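Local coordinates for peroxiredoxin (Clostridioides difficile, PDB 6TSB), which is a bifunctional spore coat enzyme that combines a peroxiredoxin with a family 18 chitinase domain, the part in this structure, which hydrolyses the beta-1,4 linkages of chitin, at the interface of chains A and B. Numbering follows the deposited sequence. Chains: chain A/B, Peroxiredoxin.

The interface of chains A and B. Residues chain A 292-294, 316, 320; chain B 225-226.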
ATOM      1  N   THR A 292       3.717   3.442 -13.169  1.00 63.51           N
ATOM      2  CA  THR A 292       4.254   4.199 -14.344  1.00 69.29           C
ATOM      3  C   THR A 292       4.661   5.602 -13.839  1.00 64.46           C
ATOM      4  O   THR A 292       5.880   5.832 -13.651  1.00 66.21           O
ATOM      5  CB  THR A 292       3.244   4.233 -15.511  1.00 70.03           C
ATOM      6  OG1 THR A 292       2.539   2.996 -15.669  1.00 58.15           O
ATOM      7  CG2 THR A 292       3.890   4.569 -16.838  1.00 67.66           C
ATOM      8  N   ALA A 293       3.661   6.421 -13.477  1.00 62.64           N
ATOM      9  CA  ALA A 293       3.753   7.810 -12.954  1.00 54.43           C
ATOM     10  C   ALA A 293       4.650   7.895 -11.714  1.00 51.21           C
ATOM     11  O   ALA A 293       5.330   8.928 -11.579  1.00 53.58           O
ATOM     12  CB  ALA A 293       2.376   8.340 -12.654  1.00 57.21           C
ATOM     13  N   GLN A 294       4.668   6.854 -10.875  1.00 51.23           N
ATOM     14  CA  GLN A 294       5.505   6.730  -9.648  1.00 49.74           C
ATOM     15  C   GLN A 294       5.003   7.647  -8.511  1.00 47.87           C
ATOM     16  O   GLN A 294       5.813   8.005  -7.626  1.00 52.37           O
ATOM     17  CB  GLN A 294       6.978   6.915 -10.004  1.00 49.18           C
ATOM     18  CG  GLN A 294       7.606   5.616 -10.489  1.00 60.27           C
ATOM     19  CD  GLN A 294       9.115   5.655 -10.578  1.00 68.56           C
ATOM     20  OE1 GLN A 294       9.692   5.180 -11.553  1.00 84.68           O
ATOM     21  NE2 GLN A 294       9.777   6.198  -9.563  1.00 65.17           N
ATOM     22  N   LEU A 316      11.367   7.857  -4.092  1.00 41.36           N
ATOM     23  CA  LEU A 316      11.576   7.743  -5.557  1.00 49.80           C
ATOM     24  C   LEU A 316      12.060   9.088  -6.145  1.00 55.45           C
ATOM     25  O   LEU A 316      13.079   9.063  -6.890  1.00 54.22           O
ATOM     26  CB  LEU A 316      10.269   7.240  -6.185  1.00 44.21           C
ATOM     27  CG  LEU A 316       9.912   5.788  -5.839  1.00 51.59           C
ATOM     28  CD1 LEU A 316       8.711   5.319  -6.651  1.00 57.41           C
ATOM     29  CD2 LEU A 316      11.102   4.861  -6.064  1.00 51.49           C
ATOM     30  N   TYR A 320      15.795   9.961  -7.733  1.00 37.77           N
ATOM     31  CA  TYR A 320      15.948  10.695  -9.010  1.00 44.12           C
ATOM     32  C   TYR A 320      16.979  11.806  -8.807  1.00 44.78           C
ATOM     33  O   TYR A 320      17.803  12.015  -9.688  1.00 47.81           O
ATOM     34  CB  TYR A 320      14.586  11.177  -9.508  1.00 45.56           C
ATOM     35  CG  TYR A 320      14.592  11.780 -10.886  1.00 50.80           C
ATOM     36  CD1 TYR A 320      15.061  13.070 -11.121  1.00 47.00           C
ATOM     37  CD2 TYR A 320      14.099  11.058 -11.972  1.00 52.46           C
ATOM     38  CE1 TYR A 320      15.042  13.618 -12.400  1.00 46.35           C
ATOM     39  CE2 TYR A 320      14.068  11.598 -13.254  1.00 46.65           C
ATOM     40  CZ  TYR A 320      14.534  12.884 -13.470  1.00 51.86           C
ATOM     41  OH  TYR A 320      14.496  13.377 -14.748  1.00 52.89           O
TER
ATOM     42  N   LEU B 225       6.170  11.869 -11.506  1.00 47.39           N
ATOM     43  CA  LEU B 225       7.631  11.921 -11.779  1.00 47.89           C
ATOM     44  C   LEU B 225       7.855  11.540 -13.259  1.00 53.11           C
ATOM     45  O   LEU B 225       8.613  12.266 -13.937  1.00 50.04           O
ATOM     46  CB  LEU B 225       8.384  11.026 -10.803  1.00 42.53           C
ATOM     47  CG  LEU B 225       9.890  10.938 -11.024  1.00 48.77           C
ATOM     48  CD1 LEU B 225      10.548  12.313 -10.967  1.00 48.54           C
ATOM     49  CD2 LEU B 225      10.546   9.989 -10.026  1.00 44.74           C
ATOM     50  N   PHE B 226       7.136  10.534 -13.780  1.00 52.22           N
ATOM     51  CA  PHE B 226       7.156  10.120 -15.216  1.00 52.70           C
ATOM     52  C   PHE B 226       5.746  10.183 -15.804  1.00 55.45           C
ATOM     53  O   PHE B 226       4.815  10.447 -15.047  1.00 55.34           O
ATOM     54  CB  PHE B 226       7.777   8.734 -15.348  1.00 48.88           C
ATOM     55  CG  PHE B 226       9.209   8.675 -14.889  1.00 49.15           C
ATOM     56  CD1 PHE B 226      10.220   9.253 -15.646  1.00 54.35           C
ATOM     57  CD2 PHE B 226       9.558   8.004 -13.736  1.00 44.07           C
ATOM     58  CE1 PHE B 226      11.547   9.167 -15.243  1.00 48.62           C
ATOM     59  CE2 PHE B 226      10.880   7.945 -13.319  1.00 46.17           C
ATOM     60  CZ  PHE B 226      11.874   8.526 -14.072  1.00 50.24           C
TER
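B:Leu225 CD1 lies on one face of the A:Tyr320 ring, toward the rim and 3.9 Å from A:Tyr320 CD2. The phenol's CD2–CE2 side also meets the far end of B:Phe226, with A:Tyr320 CE2 3.9 Å from B:Phe226 CZ. On the B:Phe226 ring, one face carries CG of its own neighbour B:Leu225, while the amide carbon CD of A:Gln294 sits at the edge, in the ring plane. The amide and ring planes differ by 58°, and the carboxamide oxygen OE1 of A:Gln294, 3.5 Å from CE2 of B:Phe226, stands somewhat off the ring plane, where the rim's slight positive charge may attract it. The two side chains run side by side in the same direction, the glutamine chain being extended beyond CG. In B:Leu225, CG is anti to the backbone N (chi1 177°); the two methyls then diverge, CD1 to the tyrosine and CD2 to NE2 of A:Gln294 at 3.9 Å. The carbonyl O of A:Ala293 accepts a nearly straight hydrogen bond from B:Phe226 N at 3.3 Å (174° at H), with the donor tilted from the carbonyl plane. B:Leu225 N adds a weak, bent bond to this oxygen. The loop 292–294 and helix 311–323 of chain A thus hold a Leu-Phe pair of chain B, and the two-fold repeats the grip with chains exchanged. The patch helps join two chitinase domains in the deposited dimer; the structure alone does not show whether the full-length protein uses this pairing.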